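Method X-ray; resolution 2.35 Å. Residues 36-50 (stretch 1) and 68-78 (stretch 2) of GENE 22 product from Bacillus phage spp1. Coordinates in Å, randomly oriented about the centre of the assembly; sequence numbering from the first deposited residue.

Stretch 1, residues 36-50: EEVFPVEEVSFDLTP
Stretch 2 68-78: TKKVSWSLCKA

Trp73 anchors the apolar centre. Its side chain (chi1 -67°, m; chi2 108°) reaches across from strand 71-78 and lays one indole face against Val44, whose CG1 stands 3.5 Å from the centroid of the five-membered ring of Trp73 and only 5° off the ring normal, a CH-pi contact made with the valine in the p rotamer. Val41 (t) adds CG1 at 3.6 Å from Trp73 CZ2. Between these two valines an extended link, Glu42 and Glu43 (phi/psi -73/151 and -58/154), separates strand 37-41 from strand 44-47. That link offers a carbonyl at the indole edge: Trp73 NE1 donates to Glu42 O at 2.9 Å, 153° at the hydrogen, so the ring's one polar atom is satisfied.

A second CH-pi contact lies farther along, where Leu75 (t, chi2 76°) sets CD1 over a face of Phe46 (p, chi2 95°), 3.7 Å from the ring centroid and 7° off its normal; a leucine methyl sits readily on a flat ring. In the other direction, Val71 (t) touches both Val41, CG1 to Val41 CG2 4.1 Å, and Phe39 (m, chi2 -90°), CG2 to Phe39 CB 3.7 Å. Beta-branched valine suits such extended backbone.

The chains run in the same general sense: strands 37-41 and 71-78 cross at -42°, axes 7.2 Å apart at closest approach. Strand phi spans about -75 to -155°, psi 125 to 165°. CA atoms pair Val41 with Val71 (6.3 Å), Val44 with Trp73 (7.5 Å) and Phe46 with Leu75 (8.7 Å). No direct backbone hydrogen bond joins them; instead a water donates to Pro40 O (2.8 Å) and accepts from Val71 N (3.0 Å).

At the polar edge, Lys69 (phi/psi 65/9; chi -68°, -170°, -105°, 122°) suits a mixed site: its methylene CD lies 3.5 Å from Phe39 CE1 at the ring edge, while its ammonium NZ, 3.6 Å from Glu37 OE1, forms a salt bridge with that carboxylate (Glu37 chi1 -165°, chi2 164°).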

# COMPACT_ATOMS: atom_id res chain seq x y z
N GLU B 36 20.59 -3.85 13.73
CA GLU B 36 21.50 -4.88 14.25
C GLU B 36 21.54 -6.16 13.40
O GLU B 36 22.63 -6.70 13.16
CB GLU B 36 21.28 -5.16 15.75
CG GLU B 36 20.16 -6.14 16.10
CD GLU B 36 20.32 -6.70 17.51
OE1 GLU B 36 20.29 -5.91 18.48
OE2 GLU B 36 20.46 -7.94 17.64
N GLU B 37 20.38 -6.64 12.94
CA GLU B 37 20.33 -7.83 12.09
C GLU B 37 19.13 -7.84 11.13
O GLU B 37 18.04 -7.40 11.48
CB GLU B 37 20.37 -9.12 12.92
CG GLU B 37 20.67 -10.38 12.10
CD GLU B 37 21.08 -11.58 12.94
OE1 GLU B 37 21.37 -12.64 12.34
OE2 GLU B 37 21.10 -11.48 14.18
N VAL B 38 19.33 -8.42 9.97
CA VAL B 38 18.38 -8.55 8.90
C VAL B 38 18.18 -10.02 8.52
O VAL B 38 19.09 -10.75 8.48
CB VAL B 38 18.89 -7.81 7.68
CG1 VAL B 38 17.94 -7.84 6.57
CG2 VAL B 38 19.35 -6.47 8.04
N PHE B 39 16.95 -10.41 8.22
CA PHE B 39 16.61 -11.80 7.90
C PHE B 39 15.83 -11.85 6.58
O PHE B 39 14.98 -10.99 6.35
CB PHE B 39 15.77 -12.41 9.02
CG PHE B 39 16.34 -12.22 10.40
CD1 PHE B 39 17.20 -13.16 10.95
CD2 PHE B 39 15.99 -11.10 11.17
CE1 PHE B 39 17.73 -12.98 12.23
CE2 PHE B 39 16.52 -10.92 12.45
CZ PHE B 39 17.39 -11.86 12.98
N PRO B 40 16.11 -12.85 5.72
CA PRO B 40 15.37 -12.94 4.46
C PRO B 40 13.94 -13.45 4.65
O PRO B 40 13.71 -14.38 5.43
CB PRO B 40 16.19 -13.93 3.63
CG PRO B 40 16.90 -14.77 4.64
CD PRO B 40 17.15 -13.89 5.83
N VAL B 41 13.00 -12.83 3.95
CA VAL B 41 11.59 -13.22 4.01
C VAL B 41 11.09 -13.57 2.61
O VAL B 41 11.18 -12.76 1.68
CB VAL B 41 10.71 -12.11 4.64
CG1 VAL B 41 9.23 -12.50 4.61
CG2 VAL B 41 11.14 -11.83 6.08
N GLU B 42 10.58 -14.77 2.46
CA GLU B 42 10.05 -15.24 1.20
C GLU B 42 8.71 -14.63 0.79
O GLU B 42 7.93 -14.18 1.59
CB GLU B 42 10.02 -16.77 1.15
CG GLU B 42 8.97 -17.41 2.05
CD GLU B 42 9.20 -18.88 2.38
OE1 GLU B 42 9.01 -19.70 1.49
OE2 GLU B 42 9.54 -19.22 3.52
N GLU B 43 8.48 -14.54 -0.49
CA GLU B 43 7.22 -14.12 -1.00
C GLU B 43 6.08 -15.03 -0.50
O GLU B 43 6.28 -16.14 -0.15
CB GLU B 43 7.31 -13.95 -2.52
CG GLU B 43 6.85 -15.10 -3.34
CD GLU B 43 7.08 -14.98 -4.86
OE1 GLU B 43 7.93 -14.25 -5.33
OE2 GLU B 43 6.38 -15.67 -5.60
N VAL B 44 4.87 -14.51 -0.44
CA VAL B 44 3.70 -15.27 -0.07
C VAL B 44 2.48 -14.61 -0.64
O VAL B 44 2.39 -13.43 -0.69
CB VAL B 44 3.55 -15.43 1.47
CG1 VAL B 44 3.21 -14.16 2.15
CG2 VAL B 44 2.57 -16.46 1.80
N SER B 45 1.54 -15.40 -1.07
CA SER B 45 0.28 -14.90 -1.49
C SER B 45 -0.90 -15.84 -1.20
O SER B 45 -0.70 -17.01 -1.05
CB SER B 45 0.35 -14.41 -2.94
OG SER B 45 0.36 -15.44 -3.84
N PHE B 46 -2.11 -15.30 -1.10
CA PHE B 46 -3.31 -16.10 -0.85
C PHE B 46 -4.56 -15.42 -1.38
O PHE B 46 -4.64 -14.19 -1.41
CB PHE B 46 -3.45 -16.46 0.64
CG PHE B 46 -3.57 -15.26 1.55
CD1 PHE B 46 -4.83 -14.79 1.94
CD2 PHE B 46 -2.44 -14.62 2.05
CE1 PHE B 46 -4.95 -13.70 2.79
CE2 PHE B 46 -2.55 -13.53 2.91
CZ PHE B 46 -3.81 -13.07 3.28
N ASP B 47 -5.54 -16.22 -1.79
CA ASP B 47 -6.83 -15.72 -2.25
C ASP B 47 -7.68 -15.30 -1.06
O ASP B 47 -7.67 -15.95 -0.01
CB ASP B 47 -7.58 -16.78 -3.06
CG ASP B 47 -6.84 -17.19 -4.33
OD1 ASP B 47 -6.16 -16.33 -4.94
OD2 ASP B 47 -6.94 -18.37 -4.72
N LEU B 48 -8.42 -14.20 -1.22
CA LEU B 48 -9.39 -13.77 -0.23
C LEU B 48 -10.75 -14.37 -0.58
O LEU B 48 -11.71 -13.66 -0.92
CB LEU B 48 -9.44 -12.24 -0.13
CG LEU B 48 -8.24 -11.57 0.54
CD1 LEU B 48 -8.20 -10.08 0.21
CD2 LEU B 48 -8.23 -11.78 2.05
N THR B 49 -10.81 -15.70 -0.50
CA THR B 49 -11.97 -16.48 -0.92
C THR B 49 -13.14 -16.31 0.05
O THR B 49 -13.00 -16.57 1.25
CB THR B 49 -11.62 -17.98 -1.05
OG1 THR B 49 -10.41 -18.13 -1.82
CG2 THR B 49 -12.74 -18.76 -1.74
N PRO B 50 -14.30 -15.87 -0.46
CA PRO B 50 -15.49 -15.77 0.38
C PRO B 50 -16.17 -17.13 0.54
O PRO B 50 -15.94 -18.04 -0.25
CB PRO B 50 -16.39 -14.81 -0.39
CG PRO B 50 -16.01 -15.00 -1.82
CD PRO B 50 -14.57 -15.44 -1.85
N THR B 68 17.11 -21.32 14.89
CA THR B 68 17.55 -21.46 13.50
C THR B 68 17.54 -20.11 12.76
O THR B 68 18.18 -19.97 11.72
CB THR B 68 16.68 -22.47 12.71
OG1 THR B 68 15.37 -21.94 12.49
CG2 THR B 68 16.58 -23.80 13.45
N LYS B 69 16.84 -19.15 13.34
CA LYS B 69 16.60 -17.82 12.76
C LYS B 69 15.77 -17.80 11.50
O LYS B 69 15.68 -16.80 10.88
CB LYS B 69 17.90 -17.04 12.48
CG LYS B 69 18.73 -16.57 13.67
CD LYS B 69 19.84 -15.58 13.17
CE LYS B 69 21.23 -16.15 13.10
NZ LYS B 69 21.95 -16.14 11.80
N LYS B 70 15.19 -18.92 11.14
CA LYS B 70 14.29 -19.05 9.99
C LYS B 70 12.99 -18.29 10.23
O LYS B 70 12.28 -18.55 11.21
CB LYS B 70 14.00 -20.53 9.71
CG LYS B 70 13.15 -20.79 8.47
CD LYS B 70 12.62 -22.22 8.45
CE LYS B 70 11.83 -22.50 7.17
NZ LYS B 70 11.27 -23.88 7.17
N VAL B 71 12.68 -17.37 9.32
CA VAL B 71 11.46 -16.57 9.39
C VAL B 71 10.44 -17.11 8.39
O VAL B 71 10.74 -17.24 7.20
CB VAL B 71 11.75 -15.07 9.12
CG1 VAL B 71 10.51 -14.22 9.37
CG2 VAL B 71 12.90 -14.57 9.98
N SER B 72 9.24 -17.43 8.88
CA SER B 72 8.22 -18.09 8.06
C SER B 72 6.83 -17.44 8.13
O SER B 72 6.55 -16.65 9.03
CB SER B 72 8.12 -19.57 8.44
OG SER B 72 9.35 -20.24 8.24
N TRP B 73 5.99 -17.79 7.16
CA TRP B 73 4.60 -17.32 7.10
C TRP B 73 3.61 -18.39 7.54
O TRP B 73 3.80 -19.58 7.26
CB TRP B 73 4.24 -16.89 5.67
CG TRP B 73 4.95 -15.69 5.15
CD1 TRP B 73 5.93 -15.66 4.19
CD2 TRP B 73 4.73 -14.32 5.53
NE1 TRP B 73 6.34 -14.37 3.96
CE2 TRP B 73 5.62 -13.53 4.76
CE3 TRP B 73 3.88 -13.69 6.44
CZ2 TRP B 73 5.68 -12.13 4.89
CZ3 TRP B 73 3.94 -12.30 6.56
CH2 TRP B 73 4.83 -11.54 5.79
N SER B 74 2.56 -17.96 8.23
CA SER B 74 1.43 -18.81 8.58
C SER B 74 0.14 -18.06 8.30
O SER B 74 0.05 -16.85 8.51
CB SER B 74 1.49 -19.23 10.05
OG SER B 74 2.41 -20.29 10.24
N LEU B 75 -0.87 -18.79 7.82
CA LEU B 75 -2.18 -18.19 7.57
C LEU B 75 -3.27 -18.92 8.33
O LEU B 75 -3.39 -20.15 8.26
CB LEU B 75 -2.50 -18.19 6.06
CG LEU B 75 -3.82 -17.59 5.58
CD1 LEU B 75 -3.79 -16.06 5.60
CD2 LEU B 75 -4.16 -18.09 4.19
N CYS B 76 -4.07 -18.15 9.07
CA CYS B 76 -5.25 -18.68 9.71
C CYS B 76 -6.51 -18.18 9.00
O CYS B 76 -6.62 -17.01 8.65
CB CYS B 76 -5.29 -18.31 11.19
SG CYS B 76 -6.69 -19.03 12.09
N LYS B 77 -7.43 -19.09 8.76
CA LYS B 77 -8.73 -18.80 8.22
C LYS B 77 -9.84 -19.19 9.19
O LYS B 77 -9.88 -20.25 9.72
CB LYS B 77 -8.90 -19.54 6.91
CG LYS B 77 -9.93 -19.02 5.99
CD LYS B 77 -10.37 -20.08 4.99
CE LYS B 77 -11.65 -19.68 4.26
NZ LYS B 77 -11.76 -20.19 2.89
N ALA B 78 -10.75 -18.30 9.43
CA ALA B 78 -11.87 -18.58 10.32
C ALA B 78 -13.20 -18.21 9.69
O ALA B 78 -13.34 -17.15 9.09
CB ALA B 78 -11.69 -17.86 11.65
O HOH W 1 14.51 -16.38 7.17